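Local coordinates for protein putative sulfatase yidJ (Bacteroides fragilis, PDB 2QZU) that probably hydrolyses sulfate esters as a metal-dependent arylsulfatase of the sulfatase family, within the alkaline phosphatase clan, at residues A[170-175]-A[180-185]; A[192-197]-A[201-206]. All blocks are in the same frame, centred on the assembly; numbering follows the deposited sequence.

Contact 1 (A[170-175]-A[180-185])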
loop_
_atom_site.group_PDB
_atom_site.type_symbol
_atom_site.label_atom_id
_atom_site.label_comp_id
_atom_site.label_asym_id
_atom_site.label_seq_id
_atom_site.Cartn_x
_atom_site.Cartn_y
_atom_site.Cartn_z
ATOM N N ILE A 170 -2.655 -6.113 -26.125
ATOM C CA ILE A 170 -2.554 -4.942 -25.255
ATOM C C ILE A 170 -2.607 -5.586 -23.880
ATOM O O ILE A 170 -3.663 -5.654 -23.250
ATOM C CB ILE A 170 -3.747 -3.988 -25.426
ATOM C CG1 ILE A 170 -3.819 -3.511 -26.879
ATOM C CG2 ILE A 170 -3.592 -2.796 -24.488
ATOM C CD1 ILE A 170 -5.061 -2.711 -27.206
ATOM N N ALA A 171 -1.456 -6.057 -23.419
ATOM C CA ALA A 171 -1.408 -6.775 -22.163
ATOM C C ALA A 171 -0.121 -6.619 -21.375
ATOM O O ALA A 171 0.808 -5.921 -21.788
ATOM C CB ALA A 171 -1.652 -8.249 -22.444
ATOM N N TYR A 172 -0.091 -7.288 -20.227
ATOM C CA TYR A 172 1.065 -7.279 -19.342
ATOM C C TYR A 172 1.134 -8.609 -18.585
ATOM O O TYR A 172 0.238 -9.449 -18.717
ATOM C CB TYR A 172 0.964 -6.110 -18.355
ATOM C CG TYR A 172 -0.287 -6.122 -17.504
ATOM C CD1 TYR A 172 -1.502 -5.636 -17.995
ATOM C CD2 TYR A 172 -0.259 -6.633 -16.204
ATOM C CE1 TYR A 172 -2.659 -5.661 -17.207
ATOM C CE2 TYR A 172 -1.403 -6.659 -15.413
ATOM C CZ TYR A 172 -2.598 -6.172 -15.920
ATOM O OH TYR A 172 -3.727 -6.189 -15.133
ATOM N N GLY A 173 2.207 -8.811 -17.819
ATOM C CA GLY A 173 2.357 -10.036 -17.045
ATOM C C GLY A 173 1.447 -9.924 -15.838
ATOM O O GLY A 173 0.399 -10.562 -15.773
ATOM N N THR A 174 1.870 -9.126 -14.862
ATOM C CA THR A 174 1.059 -8.847 -13.684
ATOM C C THR A 174 1.534 -7.501 -13.151
ATOM O O THR A 174 2.705 -7.149 -13.290
ATOM C CB THR A 174 1.130 -9.968 -12.607
ATOM O OG1 THR A 174 0.052 -9.784 -11.674
ATOM C CG2 THR A 174 2.457 -9.952 -11.869
ATOM N N TYR A 175 0.610 -6.736 -12.577
ATOM C CA TYR A 175 0.890 -5.387 -12.077
ATOM C C TYR A 175 -0.400 -4.986 -11.373
ATOM O O TYR A 175 -1.476 -5.051 -11.978
ATOM C CB TYR A 175 1.155 -4.471 -13.271
ATOM C CG TYR A 175 1.393 -3.016 -12.950
ATOM C CD1 TYR A 175 2.685 -2.520 -12.760
ATOM C CD2 TYR A 175 0.328 -2.119 -12.897
ATOM C CE1 TYR A 175 2.904 -1.157 -12.535
ATOM C CE2 TYR A 175 0.536 -0.770 -12.671
ATOM C CZ TYR A 175 1.819 -0.293 -12.497
ATOM O OH TYR A 175 2.008 1.057 -12.319
ATOM N N LYS A 180 -2.880 3.416 -12.335
ATOM C CA LYS A 180 -1.922 3.769 -13.379
ATOM C C LYS A 180 -1.314 2.479 -13.916
ATOM O O LYS A 180 -0.131 2.206 -13.723
ATOM C CB LYS A 180 -0.818 4.678 -12.834
ATOM C CG LYS A 180 0.088 5.237 -13.932
ATOM C CD LYS A 180 1.295 5.976 -13.364
ATOM C CE LYS A 180 2.172 6.527 -14.483
ATOM N NZ LYS A 180 3.423 7.163 -13.976
ATOM N N PRO A 181 -2.126 1.662 -14.606
ATOM C CA PRO A 181 -1.681 0.387 -15.175
ATOM C C PRO A 181 -0.721 0.572 -16.340
ATOM O O PRO A 181 -0.623 1.658 -16.905
ATOM C CB PRO A 181 -2.989 -0.262 -15.609
ATOM C CG PRO A 181 -3.784 0.918 -16.082
ATOM C CD PRO A 181 -3.524 1.941 -14.980
HETATM N N MSE A 182 0.004 -0.489 -16.681
HETATM C CA MSE A 182 0.917 -0.438 -17.814
HETATM C C MSE A 182 0.585 -1.575 -18.765
HETATM O O MSE A 182 -0.011 -2.585 -18.370
HETATM C CB MSE A 182 2.385 -0.497 -17.361
HETATM C CG MSE A 182 2.704 -1.502 -16.281
HETATM SE SE MSE A 182 2.801 -3.302 -16.944
HETATM C CE MSE A 182 3.548 -4.170 -15.406
ATOM N N TYR A 183 0.963 -1.399 -20.026
ATOM C CA TYR A 183 0.676 -2.379 -21.060
ATOM C C TYR A 183 1.729 -2.353 -22.147
ATOM O O TYR A 183 2.515 -1.408 -22.262
ATOM C CB TYR A 183 -0.661 -2.053 -21.742
ATOM C CG TYR A 183 -1.851 -1.968 -20.824
ATOM C CD1 TYR A 183 -2.623 -3.097 -20.545
ATOM C CD2 TYR A 183 -2.186 -0.767 -20.201
ATOM C CE1 TYR A 183 -3.698 -3.032 -19.664
ATOM C CE2 TYR A 183 -3.253 -0.690 -19.314
ATOM C CZ TYR A 183 -4.005 -1.824 -19.048
ATOM O OH TYR A 183 -5.043 -1.754 -18.154
ATOM N N TRP A 184 1.725 -3.413 -22.945
ATOM C CA TRP A 184 2.585 -3.525 -24.111
ATOM C C TRP A 184 1.570 -3.671 -25.233
ATOM O O TRP A 184 0.654 -4.492 -25.130
ATOM C CB TRP A 184 3.424 -4.799 -24.081
ATOM C CG TRP A 184 4.690 -4.727 -23.303
ATOM C CD1 TRP A 184 5.890 -4.215 -23.717
ATOM C CD2 TRP A 184 4.907 -5.261 -21.998
ATOM N NE1 TRP A 184 6.846 -4.412 -22.745
ATOM C CE2 TRP A 184 6.268 -5.052 -21.680
ATOM C CE3 TRP A 184 4.081 -5.902 -21.064
ATOM C CZ2 TRP A 184 6.824 -5.463 -20.467
ATOM C CZ3 TRP A 184 4.632 -6.312 -19.858
ATOM C CH2 TRP A 184 5.995 -6.091 -19.570
ATOM N N ASN A 185 1.707 -2.869 -26.282
ATOM C CA ASN A 185 0.814 -2.981 -27.427
ATOM C C ASN A 185 1.412 -4.095 -28.290
ATOM O O ASN A 185 2.435 -4.675 -27.930
ATOM C CB ASN A 185 0.747 -1.656 -28.192
ATOM C CG ASN A 185 2.113 -1.120 -28.544
ATOM O OD1 ASN A 185 2.879 -1.767 -29.254
ATOM N ND2 ASN A 185 2.433 0.068 -28.042
#
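The hydroxyl of Y175 donates to the backbone O of K180, with 2.8 Å between OH and O and the donor tilted 25° from the carbonyl plane. It bridges the two arms of a return in the sulfatase fold: strand 168-172, an outermost strand of the eight-stranded mixed sheet, runs into a loop, and the chain comes back through 180-185. Strand pairing amounts to a single antiparallel bridge, the hydrogen-bonded pair A171-W184, in which A171 N donates to W184 O and W184 N to A171 O (2.9 Å). Beside it, I170 CA makes a CA-H...O contact with W184 O.

Selenomethionine M182 fills the bend between Y172 and Y175. With CG between the backbone N and the carbonyl carbon (chi1 43°), M182 CG lies over the centre of one face of the Y175 ring in a CH-pi contact, 3.7 Å from the centroid. The bend at chi2 then turns SE to lie oblique to the Y172 and Y175 rings, a Met-aromatic contact with each, and CE reaches Y175 CB.

Y172 and Y183 extend side by side, pointing the same way, and form an offset edge-to-face pair with the Y172 edge toward the Y183 face (planes at 79°). Their hydroxyls have separate partners beyond the return: N229 ND2 for Y172 and E204 OE2 for Y183. I170 CG2 rests against Y183 CB and CD1. The W184 indole meets the other strand with its edge: A171 O and Y172 CA lie in its plane, the latter 3.7 Å from CZ3.

Contact 2 (A[192-197]-A[201-206])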
loop_
_atom_site.group_PDB
_atom_site.type_symbol
_atom_site.label_atom_id
_atom_site.label_comp_id
_atom_site.label_asym_id
_atom_site.label_seq_id
_atom_site.Cartn_x
_atom_site.Cartn_y
_atom_site.Cartn_z
ATOM N N SER A 192 9.607 -1.208 -23.878
ATOM C CA SER A 192 8.792 -0.090 -24.333
ATOM C C SER A 192 7.313 -0.159 -23.960
ATOM O O SER A 192 6.442 0.192 -24.767
ATOM C CB SER A 192 8.934 0.073 -25.846
ATOM O OG SER A 192 10.246 0.493 -26.178
ATOM N N PHE A 193 7.029 -0.617 -22.747
ATOM C CA PHE A 193 5.655 -0.665 -22.273
ATOM C C PHE A 193 5.281 0.782 -21.960
ATOM O O PHE A 193 6.155 1.643 -21.875
ATOM C CB PHE A 193 5.536 -1.521 -21.004
ATOM C CG PHE A 193 6.559 -1.200 -19.946
ATOM C CD1 PHE A 193 7.818 -1.796 -19.975
ATOM C CD2 PHE A 193 6.269 -0.293 -18.934
ATOM C CE1 PHE A 193 8.773 -1.493 -19.007
ATOM C CE2 PHE A 193 7.217 0.018 -17.961
ATOM C CZ PHE A 193 8.472 -0.586 -17.997
ATOM N N TYR A 194 3.990 1.052 -21.800
ATOM C CA TYR A 194 3.533 2.403 -21.495
ATOM C C TYR A 194 2.535 2.396 -20.351
ATOM O O TYR A 194 1.885 1.386 -20.087
ATOM C CB TYR A 194 2.874 3.043 -22.721
ATOM C CG TYR A 194 1.674 2.280 -23.240
ATOM C CD1 TYR A 194 1.833 1.238 -24.148
ATOM C CD2 TYR A 194 0.380 2.595 -22.817
ATOM C CE1 TYR A 194 0.739 0.526 -24.627
ATOM C CE2 TYR A 194 -0.726 1.885 -23.291
ATOM C CZ TYR A 194 -0.534 0.854 -24.197
ATOM O OH TYR A 194 -1.607 0.145 -24.685
ATOM N N TYR A 195 2.425 3.531 -19.671
ATOM C CA TYR A 195 1.494 3.677 -18.564
ATOM C C TYR A 195 0.278 4.465 -19.042
ATOM O O TYR A 195 0.379 5.282 -19.960
ATOM C CB TYR A 195 2.156 4.429 -17.408
ATOM C CG TYR A 195 3.190 3.633 -16.649
ATOM C CD1 TYR A 195 2.811 2.678 -15.705
ATOM C CD2 TYR A 195 4.554 3.835 -16.877
ATOM C CE1 TYR A 195 3.763 1.943 -15.006
ATOM C CE2 TYR A 195 5.514 3.104 -16.182
ATOM C CZ TYR A 195 5.112 2.162 -15.252
ATOM O OH TYR A 195 6.062 1.439 -14.572
ATOM N N VAL A 196 -0.865 4.209 -18.415
ATOM C CA VAL A 196 -2.109 4.894 -18.736
ATOM C C VAL A 196 -2.663 5.532 -17.458
ATOM O O VAL A 196 -2.705 4.894 -16.409
ATOM C CB VAL A 196 -3.161 3.904 -19.293
ATOM C CG1 VAL A 196 -4.452 4.638 -19.598
ATOM C CG2 VAL A 196 -2.624 3.222 -20.546
ATOM N N ASN A 197 -3.083 6.792 -17.546
ATOM C CA ASN A 197 -3.635 7.496 -16.390
ATOM C C ASN A 197 -5.149 7.318 -16.369
ATOM O O ASN A 197 -5.908 8.272 -16.519
ATOM C CB ASN A 197 -3.270 8.983 -16.455
ATOM C CG ASN A 197 -1.792 9.239 -16.185
ATOM O OD1 ASN A 197 -1.271 10.311 -16.489
ATOM N ND2 ASN A 197 -1.115 8.255 -15.599
ATOM N N PRO A 201 -9.713 -1.357 -15.616
ATOM C CA PRO A 201 -10.947 -1.835 -16.248
ATOM C C PRO A 201 -11.550 -0.841 -17.230
ATOM O O PRO A 201 -12.165 -1.238 -18.216
ATOM C CB PRO A 201 -11.864 -2.098 -15.056
ATOM C CG PRO A 201 -10.893 -2.530 -13.994
ATOM C CD PRO A 201 -9.792 -1.500 -14.151
ATOM N N GLU A 202 -11.384 0.447 -16.938
ATOM C CA GLU A 202 -11.900 1.510 -17.794
ATOM C C GLU A 202 -11.169 1.537 -19.125
ATOM O O GLU A 202 -11.793 1.590 -20.186
ATOM C CB GLU A 202 -11.734 2.871 -17.116
ATOM C CG GLU A 202 -12.921 3.330 -16.310
ATOM C CD GLU A 202 -12.727 4.733 -15.763
ATOM O OE1 GLU A 202 -12.351 5.628 -16.552
ATOM O OE2 GLU A 202 -12.951 4.938 -14.552
ATOM N N TYR A 203 -9.841 1.509 -19.057
ATOM C CA TYR A 203 -9.006 1.532 -20.251
ATOM C C TYR A 203 -9.214 0.256 -21.057
ATOM O O TYR A 203 -9.399 0.292 -22.275
ATOM C CB TYR A 203 -7.532 1.654 -19.862
ATOM C CG TYR A 203 -6.580 1.601 -21.042
ATOM C CD1 TYR A 203 -6.498 2.657 -21.953
ATOM C CD2 TYR A 203 -5.762 0.491 -21.245
ATOM C CE1 TYR A 203 -5.622 2.602 -23.038
ATOM C CE2 TYR A 203 -4.890 0.427 -22.318
ATOM C CZ TYR A 203 -4.820 1.479 -23.209
ATOM O OH TYR A 203 -3.957 1.391 -24.272
ATOM N N GLU A 204 -9.184 -0.874 -20.364
ATOM C CA GLU A 204 -9.367 -2.158 -21.016
ATOM C C GLU A 204 -10.706 -2.245 -21.735
ATOM O O GLU A 204 -10.774 -2.727 -22.863
ATOM C CB GLU A 204 -9.205 -3.276 -19.985
ATOM C CG GLU A 204 -7.749 -3.455 -19.580
ATOM C CD GLU A 204 -7.569 -4.004 -18.179
ATOM O OE1 GLU A 204 -8.573 -4.415 -17.559
ATOM O OE2 GLU A 204 -6.412 -4.024 -17.701
ATOM N N ALA A 205 -11.769 -1.773 -21.094
ATOM C CA ALA A 205 -13.084 -1.797 -21.718
ATOM C C ALA A 205 -13.090 -0.881 -22.945
ATOM O O ALA A 205 -13.723 -1.189 -23.954
ATOM C CB ALA A 205 -14.158 -1.361 -20.717
ATOM N N SER A 206 -12.384 0.246 -22.865
ATOM C CA SER A 206 -12.325 1.159 -24.002
ATOM C C SER A 206 -11.608 0.520 -25.185
ATOM O O SER A 206 -12.030 0.679 -26.329
ATOM C CB SER A 206 -11.622 2.461 -23.621
ATOM O OG SER A 206 -12.428 3.216 -22.740
#
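Y194 and Y203 meet through their hydroxyls, OH to OH at 2.7 Å, a hydrogen bond in which either could be the donor. Each oxygen lies at the edge of the other ring, near its plane, and the two side chains approach at a slant. Y203 OH also sits 3.4 Å from Y194 CE2, so the end of one phenol is set against the rim of the other. V196 supplies the apolar half of the contact. Its CG2 stands over the centre of one face of the Y203 ring in a CH-pi contact, 3.8 Å from the centroid and only 10° off the ring normal, while CG1 touches the same ring near its root, 3.7 Å from CD1. Both methyls thus touch the ring; the valine and tyrosine side chains cross at about a right angle.

Y203 gets there because its CG is anti to the backbone N (chi1 176°), which carries the phenol out from helix 200-213 toward the strand. The contact thus spans a short connection of the sulfatase fold, from strand 194-195 of a two-stranded antiparallel sheet into the first turns of the helix that follows it. In the helix, A205 N donates to P201 O and S206 N to E202 O.

Farther out, backbone hydrogen bonds tie Y194 to Y183 and V196 to P181, setting the strand against its neighbour 182-183. I170 touches both tyrosines of the contact, and the Y203 ring also meets that of Y183. On the helix, E202 OE2 forms a salt bridge with R241 NH2, and R292 NH1 of helix 267-299 donates to E202 O.

Overall arrangement
Contact 1 is buried and contact 2 lies at the surface, with centres about 7 Å apart. They follow in series along the chain and share the two-stranded sheet, in which strand 182-183 of contact 1 and strand 194-195 of contact 2 are neighbours. Contact 1 links this small sheet to the border of the large mixed sheet, contact 2 to helix 200-213. Backbone pairing, selenium and an edge-to-face tyrosine pair build the former; the latter is side chain alone, one phenol pair and one valine. Y183 belongs to contact 1, yet its hydroxyl reaches the helix of contact 2.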